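Local structure of polyprenyl synthetase (Zymomonas mobilis subsp. mobilis, 4KKM) at residues R61-G66 with I100-L105; Q36-L41 with G68-P73; A236-L241 with I295-V300; P73-A78 with G212-A217. The protein probably catalyses chain-elongating prenyl transfer that builds farnesyl diphosphate and perhaps longer isoprenoid diphosphates, using divalent metal ions. All blocks are in the same frame, centred on the assembly; numbering follows the deposited sequence.

Contact 1 of 4, residues R61-G66 with I100-L105; sequences RYAAIG and IHVYSL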
loop_
_atom_site.group_PDB
_atom_site.type_symbol
_atom_site.label_atom_id
_atom_site.label_comp_id
_atom_site.label_asym_id
_atom_site.label_seq_id
_atom_site.Cartn_x
_atom_site.Cartn_y
_atom_site.Cartn_z
ATOM N N ARG B 61 -9.530 7.309 -10.884
ATOM C CA ARG B 61 -9.243 8.159 -12.033
ATOM C C ARG B 61 -9.499 9.625 -11.709
ATOM O O ARG B 61 -8.720 10.503 -12.082
ATOM C CB ARG B 61 -10.082 7.725 -13.241
ATOM C CG ARG B 61 -9.646 6.396 -13.846
ATOM C CD ARG B 61 -10.652 5.874 -14.871
ATOM N NE ARG B 61 -10.728 6.732 -16.051
ATOM C CZ ARG B 61 -9.962 6.600 -17.131
ATOM N NH1 ARG B 61 -9.053 5.636 -17.198
ATOM N NH2 ARG B 61 -10.101 7.442 -18.150
ATOM N N TYR B 62 -10.610 9.886 -11.027
ATOM C CA TYR B 62 -10.950 11.246 -10.636
ATOM C C TYR B 62 -9.837 11.881 -9.804
ATOM O O TYR B 62 -9.497 13.052 -9.990
ATOM C CB TYR B 62 -12.261 11.261 -9.851
ATOM C CG TYR B 62 -12.635 12.629 -9.340
ATOM C CD1 TYR B 62 -13.273 13.550 -10.167
ATOM C CD2 TYR B 62 -12.358 13.003 -8.033
ATOM C CE1 TYR B 62 -13.619 14.800 -9.703
ATOM C CE2 TYR B 62 -12.695 14.250 -7.564
ATOM C CZ TYR B 62 -13.329 15.143 -8.400
ATOM O OH TYR B 62 -13.667 16.388 -7.931
ATOM N N ALA B 63 -9.272 11.107 -8.886
ATOM C CA ALA B 63 -8.220 11.609 -8.005
ATOM C C ALA B 63 -6.894 11.750 -8.733
ATOM O O ALA B 63 -6.190 12.743 -8.556
ATOM C CB ALA B 63 -8.045 10.675 -6.813
ATOM N N ALA B 64 -6.554 10.748 -9.540
ATOM C CA ALA B 64 -5.227 10.663 -10.158
ATOM C C ALA B 64 -5.064 11.469 -11.446
ATOM O O ALA B 64 -3.965 11.937 -11.751
ATOM C CB ALA B 64 -4.855 9.208 -10.406
ATOM N N ILE B 65 -6.149 11.617 -12.201
ATOM C CA ILE B 65 -6.084 12.268 -13.506
ATOM C C ILE B 65 -6.502 13.731 -13.446
ATOM O O ILE B 65 -7.475 14.080 -12.779
ATOM C CB ILE B 65 -6.959 11.534 -14.550
ATOM C CG1 ILE B 65 -6.453 10.107 -14.761
ATOM C CG2 ILE B 65 -6.983 12.292 -15.877
ATOM C CD1 ILE B 65 -7.321 9.296 -15.708
ATOM N N GLY B 66 -5.752 14.579 -14.145
ATOM C CA GLY B 66 -6.059 15.994 -14.229
ATOM C C GLY B 66 -5.771 16.679 -12.911
ATOM O O GLY B 66 -6.661 17.272 -12.301
ATOM N N ILE B 100 1.305 7.110 -4.664
ATOM C CA ILE B 100 1.430 7.279 -3.219
ATOM C C ILE B 100 0.997 8.680 -2.790
ATOM O O ILE B 100 0.265 8.847 -1.812
ATOM C CB ILE B 100 2.868 7.020 -2.763
ATOM C CG1 ILE B 100 3.285 5.586 -3.118
ATOM C CG2 ILE B 100 3.036 7.335 -1.267
ATOM C CD1 ILE B 100 2.396 4.502 -2.514
ATOM N N HIS B 101 1.443 9.688 -3.532
ATOM C CA HIS B 101 1.079 11.065 -3.222
ATOM C C HIS B 101 -0.434 11.263 -3.320
ATOM O O HIS B 101 -1.059 11.817 -2.416
ATOM C CB HIS B 101 1.805 12.027 -4.166
ATOM C CG HIS B 101 1.404 13.458 -4.000
ATOM N ND1 HIS B 101 1.540 14.143 -2.812
ATOM C CD2 HIS B 101 0.870 14.346 -4.880
ATOM C CE1 HIS B 101 1.110 15.383 -2.962
ATOM N NE2 HIS B 101 0.698 15.528 -4.212
ATOM N N VAL B 102 -1.018 10.800 -4.420
ATOM C CA VAL B 102 -2.448 10.990 -4.647
ATOM C C VAL B 102 -3.278 10.241 -3.603
ATOM O O VAL B 102 -4.215 10.804 -3.039
ATOM C CB VAL B 102 -2.856 10.589 -6.077
ATOM C CG1 VAL B 102 -4.383 10.464 -6.202
ATOM C CG2 VAL B 102 -2.296 11.598 -7.078
ATOM N N TYR B 103 -2.932 8.984 -3.326
ATOM C CA TYR B 103 -3.679 8.244 -2.306
ATOM C C TYR B 103 -3.587 8.987 -0.967
ATOM O O TYR B 103 -4.562 9.054 -0.220
ATOM C CB TYR B 103 -3.238 6.761 -2.191
ATOM C CG TYR B 103 -2.536 6.413 -0.875
ATOM C CD1 TYR B 103 -3.255 6.299 0.313
ATOM C CD2 TYR B 103 -1.159 6.192 -0.827
ATOM C CE1 TYR B 103 -2.628 6.015 1.518
ATOM C CE2 TYR B 103 -0.516 5.889 0.386
ATOM C CZ TYR B 103 -1.269 5.803 1.554
ATOM O OH TYR B 103 -0.680 5.515 2.770
ATOM N N SER B 104 -2.422 9.559 -0.669
ATOM C CA SER B 104 -2.242 10.239 0.612
ATOM C C SER B 104 -3.162 11.448 0.747
ATOM O O SER B 104 -3.662 11.733 1.832
ATOM C CB SER B 104 -0.788 10.667 0.824
ATOM O OG SER B 104 -0.483 11.854 0.107
ATOM N N LEU B 105 -3.373 12.153 -0.360
ATOM C CA LEU B 105 -4.281 13.301 -0.385
ATOM C C LEU B 105 -5.726 12.849 -0.203
ATOM O O LEU B 105 -6.502 13.484 0.510
ATOM C CB LEU B 105 -4.155 14.053 -1.711
ATOM C CG LEU B 105 -2.816 14.725 -2.039
ATOM C CD1 LEU B 105 -2.867 15.281 -3.453
ATOM C CD2 LEU B 105 -2.486 15.825 -1.024
#

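Contact 2 of 4, residues Q36-L41 with G68-P73; sequences QDIDRL and GKRLRP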
loop_
_atom_site.group_PDB
_atom_site.type_symbol
_atom_site.label_atom_id
_atom_site.label_comp_id
_atom_site.label_asym_id
_atom_site.label_seq_id
_atom_site.Cartn_x
_atom_site.Cartn_y
_atom_site.Cartn_z
ATOM N N GLN B 36 1.056 16.099 -18.996
ATOM C CA GLN B 36 0.317 15.404 -20.047
ATOM C C GLN B 36 0.640 13.912 -20.059
ATOM O O GLN B 36 -0.246 13.076 -20.222
ATOM C CB GLN B 36 0.618 16.013 -21.417
ATOM C CG GLN B 36 -0.019 17.377 -21.648
ATOM C CD GLN B 36 0.073 17.820 -23.098
ATOM O OE1 GLN B 36 0.526 17.068 -23.962
ATOM N NE2 GLN B 36 -0.358 19.047 -23.371
ATOM N N ASP B 37 1.913 13.584 -19.880
ATOM C CA ASP B 37 2.345 12.194 -19.882
ATOM C C ASP B 37 1.768 11.415 -18.700
ATOM O O ASP B 37 1.342 10.273 -18.855
ATOM C CB ASP B 37 3.870 12.113 -19.878
ATOM C CG ASP B 37 4.468 12.448 -21.233
ATOM O OD1 ASP B 37 3.831 12.114 -22.257
ATOM O OD2 ASP B 37 5.569 13.041 -21.273
ATOM N N ILE B 38 1.764 12.037 -17.526
ATOM C CA ILE B 38 1.254 11.385 -16.322
ATOM C C ILE B 38 -0.248 11.156 -16.449
ATOM O O ILE B 38 -0.744 10.110 -16.048
ATOM C CB ILE B 38 1.615 12.174 -15.035
ATOM C CG1 ILE B 38 3.126 12.107 -14.796
ATOM C CG2 ILE B 38 0.868 11.622 -13.804
ATOM C CD1 ILE B 38 3.653 10.686 -14.601
ATOM N N ASP B 39 -0.965 12.114 -17.042
ATOM C CA ASP B 39 -2.398 11.920 -17.319
ATOM C C ASP B 39 -2.650 10.751 -18.274
ATOM O O ASP B 39 -3.543 9.927 -18.041
ATOM C CB ASP B 39 -3.049 13.193 -17.875
ATOM C CG ASP B 39 -3.463 14.168 -16.784
ATOM O OD1 ASP B 39 -3.419 13.806 -15.589
ATOM O OD2 ASP B 39 -3.847 15.304 -17.122
ATOM N N ARG B 40 -1.870 10.688 -19.349
ATOM C CA ARG B 40 -1.951 9.576 -20.290
ATOM C C ARG B 40 -1.693 8.241 -19.598
ATOM O O ARG B 40 -2.420 7.268 -19.804
ATOM C CB ARG B 40 -0.948 9.750 -21.434
ATOM C CG ARG B 40 -0.672 8.446 -22.187
ATOM C CD ARG B 40 0.278 8.629 -23.365
ATOM N NE ARG B 40 1.595 9.110 -22.950
ATOM C CZ ARG B 40 2.586 8.328 -22.534
ATOM N NH1 ARG B 40 2.418 7.014 -22.470
ATOM N NH2 ARG B 40 3.746 8.860 -22.181
ATOM N N LEU B 41 -0.651 8.200 -18.777
ATOM C CA LEU B 41 -0.241 6.958 -18.139
ATOM C C LEU B 41 -1.277 6.447 -17.127
ATOM O O LEU B 41 -1.566 5.249 -17.076
ATOM C CB LEU B 41 1.144 7.127 -17.495
ATOM C CG LEU B 41 2.285 7.295 -18.502
ATOM C CD1 LEU B 41 3.576 7.718 -17.809
ATOM C CD2 LEU B 41 2.492 6.010 -19.287
ATOM N N GLY B 68 -3.035 19.221 -10.610
ATOM C CA GLY B 68 -1.906 18.438 -10.146
ATOM C C GLY B 68 -0.665 18.895 -10.880
ATOM O O GLY B 68 -0.566 18.762 -12.100
ATOM N N LYS B 69 0.281 19.451 -10.135
ATOM C CA LYS B 69 1.490 19.996 -10.732
ATOM C C LYS B 69 2.498 18.894 -11.028
ATOM O O LYS B 69 3.497 19.125 -11.708
ATOM C CB LYS B 69 2.094 21.061 -9.817
ATOM C CG LYS B 69 1.204 22.284 -9.658
ATOM C CD LYS B 69 1.711 23.208 -8.568
ATOM C CE LYS B 69 3.135 23.644 -8.842
ATOM N NZ LYS B 69 4.073 23.225 -7.762
ATOM N N ARG B 70 2.210 17.696 -10.526
ATOM C CA ARG B 70 3.077 16.533 -10.698
ATOM C C ARG B 70 4.511 16.847 -10.301
ATOM O O ARG B 70 5.454 16.527 -11.032
ATOM C CB ARG B 70 3.045 16.034 -12.140
ATOM C CG ARG B 70 1.662 15.956 -12.751
ATOM C CD ARG B 70 0.736 15.084 -11.935
ATOM N NE ARG B 70 -0.456 14.746 -12.703
ATOM C CZ ARG B 70 -1.428 13.957 -12.266
ATOM N NH1 ARG B 70 -1.354 13.415 -11.053
ATOM N NH2 ARG B 70 -2.471 13.708 -13.050
ATOM N N LEU B 71 4.670 17.500 -9.156
ATOM C CA LEU B 71 5.998 17.834 -8.659
ATOM C C LEU B 71 6.851 16.582 -8.481
ATOM O O LEU B 71 8.043 16.580 -8.784
ATOM C CB LEU B 71 5.902 18.600 -7.340
ATOM C CG LEU B 71 7.248 18.843 -6.655
ATOM C CD1 LEU B 71 8.135 19.718 -7.543
ATOM C CD2 LEU B 71 7.052 19.467 -5.277
ATOM N N ARG B 72 6.241 15.505 -7.997
ATOM C CA ARG B 72 7.013 14.294 -7.745
ATOM C C ARG B 72 7.423 13.547 -9.027
ATOM O O ARG B 72 8.587 13.178 -9.173
ATOM C CB ARG B 72 6.333 13.409 -6.687
ATOM C CG ARG B 72 6.388 14.065 -5.303
ATOM C CD ARG B 72 5.232 13.661 -4.385
ATOM N NE ARG B 72 5.171 14.533 -3.209
ATOM C CZ ARG B 72 4.598 15.734 -3.192
ATOM N NH1 ARG B 72 4.022 16.220 -4.287
ATOM N NH2 ARG B 72 4.602 16.452 -2.077
ATOM N N PRO B 73 6.482 13.341 -9.967
ATOM C CA PRO B 73 6.921 12.852 -11.281
ATOM C C PRO B 73 7.984 13.741 -11.929
ATOM O O PRO B 73 8.924 13.228 -12.543
ATOM C CB PRO B 73 5.631 12.878 -12.103
ATOM C CG PRO B 73 4.562 12.586 -11.088
ATOM C CD PRO B 73 5.015 13.282 -9.821
HETATM O O HOH W 1 -1.069 15.729 -15.044
#

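Contact 3 of 4, residues A236-L241 with I295-V300; sequences ARDIGL and IAHLSV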
loop_
_atom_site.group_PDB
_atom_site.type_symbol
_atom_site.label_atom_id
_atom_site.label_comp_id
_atom_site.label_asym_id
_atom_site.label_seq_id
_atom_site.Cartn_x
_atom_site.Cartn_y
_atom_site.Cartn_z
ATOM N N ALA B 236 17.199 16.459 -2.127
ATOM C CA ALA B 236 15.801 16.249 -1.763
ATOM C C ALA B 236 15.534 16.731 -0.353
ATOM O O ALA B 236 14.489 17.319 -0.070
ATOM C CB ALA B 236 15.426 14.779 -1.878
ATOM N N ARG B 237 16.476 16.449 0.538
ATOM C CA ARG B 237 16.335 16.836 1.933
ATOM C C ARG B 237 16.222 18.357 2.040
ATOM O O ARG B 237 15.356 18.891 2.748
ATOM C CB ARG B 237 17.541 16.334 2.725
ATOM C CG ARG B 237 17.617 16.851 4.157
ATOM C CD ARG B 237 19.029 16.682 4.714
ATOM N NE ARG B 237 19.957 17.628 4.097
ATOM C CZ ARG B 237 21.267 17.432 3.980
ATOM N NH1 ARG B 237 21.815 16.315 4.442
ATOM N NH2 ARG B 237 22.027 18.355 3.399
ATOM N N ASP B 238 17.091 19.053 1.314
ATOM C CA ASP B 238 17.130 20.512 1.378
ATOM C C ASP B 238 15.922 21.174 0.718
ATOM O O ASP B 238 15.330 22.070 1.304
ATOM C CB ASP B 238 18.449 21.063 0.809
ATOM C CG ASP B 238 19.644 20.734 1.689
ATOM O OD1 ASP B 238 19.434 20.365 2.864
ATOM O OD2 ASP B 238 20.790 20.836 1.203
ATOM N N ILE B 239 15.537 20.739 -0.483
ATOM C CA ILE B 239 14.337 21.312 -1.104
ATOM C C ILE B 239 13.059 20.958 -0.341
ATOM O O ILE B 239 12.110 21.739 -0.322
ATOM C CB ILE B 239 14.154 20.939 -2.602
ATOM C CG1 ILE B 239 13.991 19.426 -2.782
ATOM C CG2 ILE B 239 15.298 21.471 -3.434
ATOM C CD1 ILE B 239 13.198 19.038 -4.024
ATOM N N GLY B 240 13.031 19.789 0.287
ATOM C CA GLY B 240 11.872 19.398 1.075
ATOM C C GLY B 240 11.670 20.307 2.278
ATOM O O GLY B 240 10.551 20.714 2.587
ATOM N N LEU B 241 12.755 20.631 2.969
ATOM C CA LEU B 241 12.651 21.543 4.103
ATOM C C LEU B 241 12.279 22.943 3.613
ATOM O O LEU B 241 11.420 23.604 4.194
ATOM C CB LEU B 241 13.945 21.564 4.921
ATOM C CG LEU B 241 13.982 22.543 6.101
ATOM C CD1 LEU B 241 12.743 22.370 6.963
ATOM C CD2 LEU B 241 15.241 22.343 6.934
ATOM N N ILE B 295 21.178 23.206 -4.367
ATOM C CA ILE B 295 21.822 23.315 -5.666
ATOM C C ILE B 295 23.302 22.925 -5.593
ATOM O O ILE B 295 23.819 22.267 -6.497
ATOM C CB ILE B 295 21.617 24.725 -6.267
ATOM C CG1 ILE B 295 20.166 24.874 -6.736
ATOM C CG2 ILE B 295 22.591 24.984 -7.417
ATOM C CD1 ILE B 295 19.779 26.292 -7.106
ATOM N N ALA B 296 23.962 23.297 -4.497
ATOM C CA ALA B 296 25.379 22.987 -4.314
ATOM C C ALA B 296 25.670 21.482 -4.349
ATOM O O ALA B 296 26.752 21.070 -4.762
ATOM C CB ALA B 296 25.920 23.620 -3.025
ATOM N N HIS B 297 24.700 20.667 -3.931
ATOM C CA HIS B 297 24.855 19.213 -3.992
ATOM C C HIS B 297 25.036 18.738 -5.434
ATOM O O HIS B 297 25.604 17.675 -5.677
ATOM C CB HIS B 297 23.667 18.486 -3.338
ATOM C CG HIS B 297 23.497 18.783 -1.880
ATOM N ND1 HIS B 297 24.508 18.614 -0.960
ATOM C CD2 HIS B 297 22.427 19.237 -1.180
ATOM C CE1 HIS B 297 24.074 18.959 0.241
ATOM N NE2 HIS B 297 22.813 19.339 0.134
ATOM N N LEU B 298 24.566 19.546 -6.383
ATOM C CA LEU B 298 24.566 19.181 -7.798
ATOM C C LEU B 298 25.778 19.739 -8.538
ATOM O O LEU B 298 25.850 19.657 -9.762
ATOM C CB LEU B 298 23.291 19.691 -8.476
ATOM C CG LEU B 298 21.958 19.284 -7.844
ATOM C CD1 LEU B 298 20.806 19.955 -8.575
ATOM C CD2 LEU B 298 21.796 17.774 -7.860
ATOM N N SER B 299 26.720 20.314 -7.800
ATOM C CA SER B 299 27.878 20.965 -8.417
ATOM C C SER B 299 28.720 20.024 -9.283
ATOM O O SER B 299 29.461 20.475 -10.156
ATOM C CB SER B 299 28.757 21.627 -7.356
ATOM O OG SER B 299 29.218 20.669 -6.423
ATOM N N VAL B 300 28.600 18.721 -9.050
ATOM C CA VAL B 300 29.373 17.747 -9.814
ATOM C C VAL B 300 28.736 17.401 -11.159
ATOM O O VAL B 300 29.337 16.697 -11.964
ATOM C CB VAL B 300 29.626 16.451 -9.011
ATOM C CG1 VAL B 300 30.466 16.751 -7.767
ATOM C CG2 VAL B 300 28.305 15.774 -8.650
#

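Contact 4 of 4, residues P73-A78 with G212-A217; sequences PLLVVA and GFCLEA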
loop_
_atom_site.group_PDB
_atom_site.type_symbol
_atom_site.label_atom_id
_atom_site.label_comp_id
_atom_site.label_asym_id
_atom_site.label_seq_id
_atom_site.Cartn_x
_atom_site.Cartn_y
_atom_site.Cartn_z
ATOM N N PRO B 73 6.482 13.341 -9.967
ATOM C CA PRO B 73 6.921 12.852 -11.281
ATOM C C PRO B 73 7.984 13.741 -11.929
ATOM O O PRO B 73 8.924 13.228 -12.543
ATOM C CB PRO B 73 5.631 12.878 -12.103
ATOM C CG PRO B 73 4.562 12.586 -11.088
ATOM C CD PRO B 73 5.015 13.282 -9.821
ATOM N N LEU B 74 7.848 15.055 -11.774
ATOM C CA LEU B 74 8.799 15.993 -12.361
ATOM C C LEU B 74 10.204 15.774 -11.798
ATOM O O LEU B 74 11.188 15.793 -12.536
ATOM C CB LEU B 74 8.348 17.437 -12.118
ATOM C CG LEU B 74 9.307 18.531 -12.587
ATOM C CD1 LEU B 74 9.410 18.538 -14.114
ATOM C CD2 LEU B 74 8.870 19.891 -12.047
ATOM N N LEU B 75 10.290 15.566 -10.488
ATOM C CA LEU B 75 11.577 15.292 -9.846
ATOM C C LEU B 75 12.192 13.986 -10.334
ATOM O O LEU B 75 13.402 13.906 -10.550
ATOM C CB LEU B 75 11.416 15.248 -8.324
ATOM C CG LEU B 75 11.214 16.604 -7.644
ATOM C CD1 LEU B 75 10.792 16.411 -6.192
ATOM C CD2 LEU B 75 12.488 17.432 -7.739
ATOM N N VAL B 76 11.366 12.955 -10.486
ATOM C CA VAL B 76 11.849 11.685 -11.019
ATOM C C VAL B 76 12.416 11.877 -12.423
ATOM O O VAL B 76 13.545 11.468 -12.710
ATOM C CB VAL B 76 10.736 10.616 -11.059
ATOM C CG1 VAL B 76 11.220 9.380 -11.814
ATOM C CG2 VAL B 76 10.303 10.253 -9.646
ATOM N N VAL B 77 11.630 12.516 -13.285
ATOM C CA VAL B 77 12.027 12.748 -14.672
ATOM C C VAL B 77 13.314 13.575 -14.742
ATOM O O VAL B 77 14.242 13.236 -15.485
ATOM C CB VAL B 77 10.896 13.441 -15.479
ATOM C CG1 VAL B 77 11.422 13.964 -16.810
ATOM C CG2 VAL B 77 9.713 12.490 -15.691
ATOM N N ALA B 78 13.380 14.644 -13.953
ATOM C CA ALA B 78 14.550 15.523 -13.960
ATOM C C ALA B 78 15.795 14.863 -13.373
ATOM O O ALA B 78 16.916 15.214 -13.737
ATOM C CB ALA B 78 14.256 16.840 -13.231
ATOM N N GLY B 212 12.624 12.391 -1.182
ATOM C CA GLY B 212 13.818 11.562 -1.126
ATOM C C GLY B 212 13.729 10.410 -2.112
ATOM O O GLY B 212 14.696 10.095 -2.809
ATOM N N PHE B 213 12.558 9.787 -2.189
ATOM C CA PHE B 213 12.372 8.691 -3.135
ATOM C C PHE B 213 12.573 9.148 -4.576
ATOM O O PHE B 213 13.194 8.452 -5.372
ATOM C CB PHE B 213 10.988 8.055 -3.021
ATOM C CG PHE B 213 10.722 7.053 -4.109
ATOM C CD1 PHE B 213 11.205 5.759 -4.002
ATOM C CD2 PHE B 213 10.053 7.422 -5.265
ATOM C CE1 PHE B 213 10.984 4.837 -5.014
ATOM C CE2 PHE B 213 9.851 6.510 -6.285
ATOM C CZ PHE B 213 10.314 5.219 -6.156
ATOM N N CYS B 214 12.022 10.307 -4.913
ATOM C CA CYS B 214 12.125 10.821 -6.277
ATOM C C CYS B 214 13.576 10.953 -6.731
ATOM O O CYS B 214 13.919 10.576 -7.857
ATOM C CB CYS B 214 11.421 12.173 -6.401
ATOM S SG CYS B 214 9.629 12.091 -6.209
ATOM N N LEU B 215 14.418 11.487 -5.852
ATOM C CA LEU B 215 15.835 11.706 -6.158
ATOM C C LEU B 215 16.598 10.388 -6.132
ATOM O O LEU B 215 17.429 10.116 -7.003
ATOM C CB LEU B 215 16.459 12.704 -5.171
ATOM C CG LEU B 215 16.378 14.193 -5.554
ATOM C CD1 LEU B 215 17.262 14.506 -6.760
ATOM C CD2 LEU B 215 14.930 14.631 -5.816
ATOM N N GLU B 216 16.302 9.559 -5.137
ATOM C CA GLU B 216 16.991 8.283 -5.012
ATOM C C GLU B 216 16.635 7.365 -6.181
ATOM O O GLU B 216 17.473 6.602 -6.661
ATOM C CB GLU B 216 16.688 7.613 -3.669
ATOM C CG GLU B 216 17.472 6.322 -3.445
ATOM C CD GLU B 216 17.290 5.734 -2.051
ATOM O OE1 GLU B 216 16.430 6.227 -1.288
ATOM O OE2 GLU B 216 18.019 4.772 -1.718
ATOM N N ALA B 217 15.395 7.467 -6.653
ATOM C CA ALA B 217 14.945 6.661 -7.785
ATOM C C ALA B 217 15.775 6.945 -9.033
ATOM O O ALA B 217 16.101 6.034 -9.798
ATOM C CB ALA B 217 13.462 6.902 -8.056
#

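Contact 1 of 4, residues R61-G66 with I100-L105
V102 points from the middle of helix 87-109 at A63 and A64, the last two residues of helix 54-64, and this valine carries the contact from its side alone. Both helices belong to the all-alpha isoprenoid synthase fold, and helix 87-109 leads into the first aspartate-rich motif, where D108 and D114 bind calcium. Backbones come close here, with V102 CA 6.2 Å from A64 CA, because small alanines face the valine. From CB the side chain forks. CG1 lies anti to the backbone N (chi1 166°), which swings it straight at the facing helix. There it meets A63 CB at 3.7 Å and, at the same distance of 3.7 Å, the carbonyl oxygen A63 O, so the methyl fits against both the alanine side chain and its backbone. V102 CG1 also sits 4.0 Å from A64 N. More loosely, V102 CG1 rests 4.4 Å from A64 CB. The second branch, CG2, stands anti to the carbonyl carbon, so CG1 alone faces the alanines. L141 of helix 131-150 backs the valine, while V125 of helix 125-128 packs on A63. I65 already leaves helical geometry just after A64, which makes this contact the end of helix 54-64. On helix 87-109 itself, S104 OG donates to H101 O at 2.6 Å, tilted 23° from the carbonyl plane, and that oxygen accepts L105 N as well.

Contact 2 of 4, residues Q36-L41 with G68-P73
D39 and R70 form the charged part of the contact. The salt bridge runs from R70 NH2 to D39 OD1 at 2.7 Å, a bent hydrogen bond with an N-H...O angle of 138°. D39 OD1 lies close to the guanidinium plane, but the carboxylate is turned 81° against that plane, so one oxygen meets one nitrogen and the two groups do not pair side by side. A water reinforces it: the water accepts from R70 NE at 2.6 Å and donates weakly to D39 OD1. E98 of helix 87-109 takes R70 NH1 in a second salt bridge, which fixes the group at another corner. R70 occupies the N-cap position of helix 71-80, within the GKRLRP sequence. As in related FPP synthases, this motif probably contributes to the isopentenyl diphosphate site; R70 turns inward to helix 24-45. Apolar packing completes the contact through I38. Its CG2, anti to the backbone N (chi1 -68° puts CG1 beside the N), lies 3.5 Å above the guanidinium plane of R70 and over its centre. The other branch goes to the proline: I38 CG1 is 3.8 Å from P73 CB, and I38 CD1 reaches the same ring carbon at 3.9 Å.

Contact 3 of 4, residues A236-L241 with I295-V300
A histidine-carboxylate hydrogen bond, H297 to D238, ties the type I turn A296-S299 to helix 226-253 in the isoprenoid synthase fold. That long helix carries the family's second aspartate-rich motif nearer its C-terminal end, while this contact lies away from the metal site and is structural in character. H297 NE2 donates to D238 OD2 at 2.7 Å with an N-H...O angle of 139°. The oxygen lies near the ring plane at its edge, but the ring nitrogen reaches OD2 from above the carboxylate, 37° out of that plane, and the two flat groups are turned 31° against each other. D238 has CG anti to its carbonyl carbon, which sends the carboxylate across to the turn. Its other oxygen is held from its own helix: R237 NE donates to D238 OD1 at 3.0 Å, almost straight, and R237 NH2 adds a weak bond to the same atom at 3.3 Å. The carboxylate is thus gripped at both oxygens, and R237 probably balances part of its charge while holding its rotation for H297. A bend at chi3 of R237 brings the edge of the guanidinium to D238 OD1. On the far side of the histidine the backbone is anchored too, because H297 O accepts from R231 NH1 of helix 226-253, and A234 of that helix touches the H297 side chain. R237 NH2 ends 3.5 Å from H297 NE2, at a poor angle for bonding, with the guanidinium turned steeply against the ring.

Contact 4 of 4, residues P73-A78 with G212-A217
This is a buried, wholly apolar helix-helix contact near the middle of the chain, in which L75 and V76 of helix 71-80 pack on C214 and L215 of helix 208-221. The short axes run almost parallel, 21° apart and 8.0 Å at closest approach, and V76 CA comes within 4.8 Å of C214 CA. C214 packs against both L75 and V76. Its CB lies 3.6 Å from L75 CB, and on the other flank V76 CG2 sits 3.9 Å from the same cysteine carbon. The sulfur, anti to the carbonyl carbon (chi1 -67°), lies near both neighbours, with C214 SG 4.0 Å from V76 CG2 and 4.2 Å from L75 CB. V76 turns CG2, the branch beside its backbone N, to this cysteine. Both helices belong to the bundle core of the isoprenoid synthase fold, and 133 residues separate the two segments, so the contact joins early and late parts of the sequence. Further along, the leucines meet by their outer methyls: L75 CD2 is 4.2 Å from L215 CD2, and the two side chains lie at an oblique angle. I97 of helix 87-109 packs on C214 as well, and L232 and Y235 of helix 226-253 on L215.

Contacts 1 and 2 are joined directly, their centres 10 Å apart: A64 O lies 2.7 Å from R70 NH2 and G66 N 2.9 Å from D39 OD1, both probable hydrogen bonds, so the loop after helix 54-64 is pinned between them. Contact 2 shares P73 with contact 4, and R72 O packs 3.3 Å from C214 SG. Contact 4 in turn touches contact 3, where A236 CB meets G212 CA at 3.7 Å. Contacts 1 and 3 are far apart, about 27 Å between centres, on opposite sides of the chain's centre. Contact 1 is nearest to the metal site, with the V102 side chain about 11 Å from that of D108.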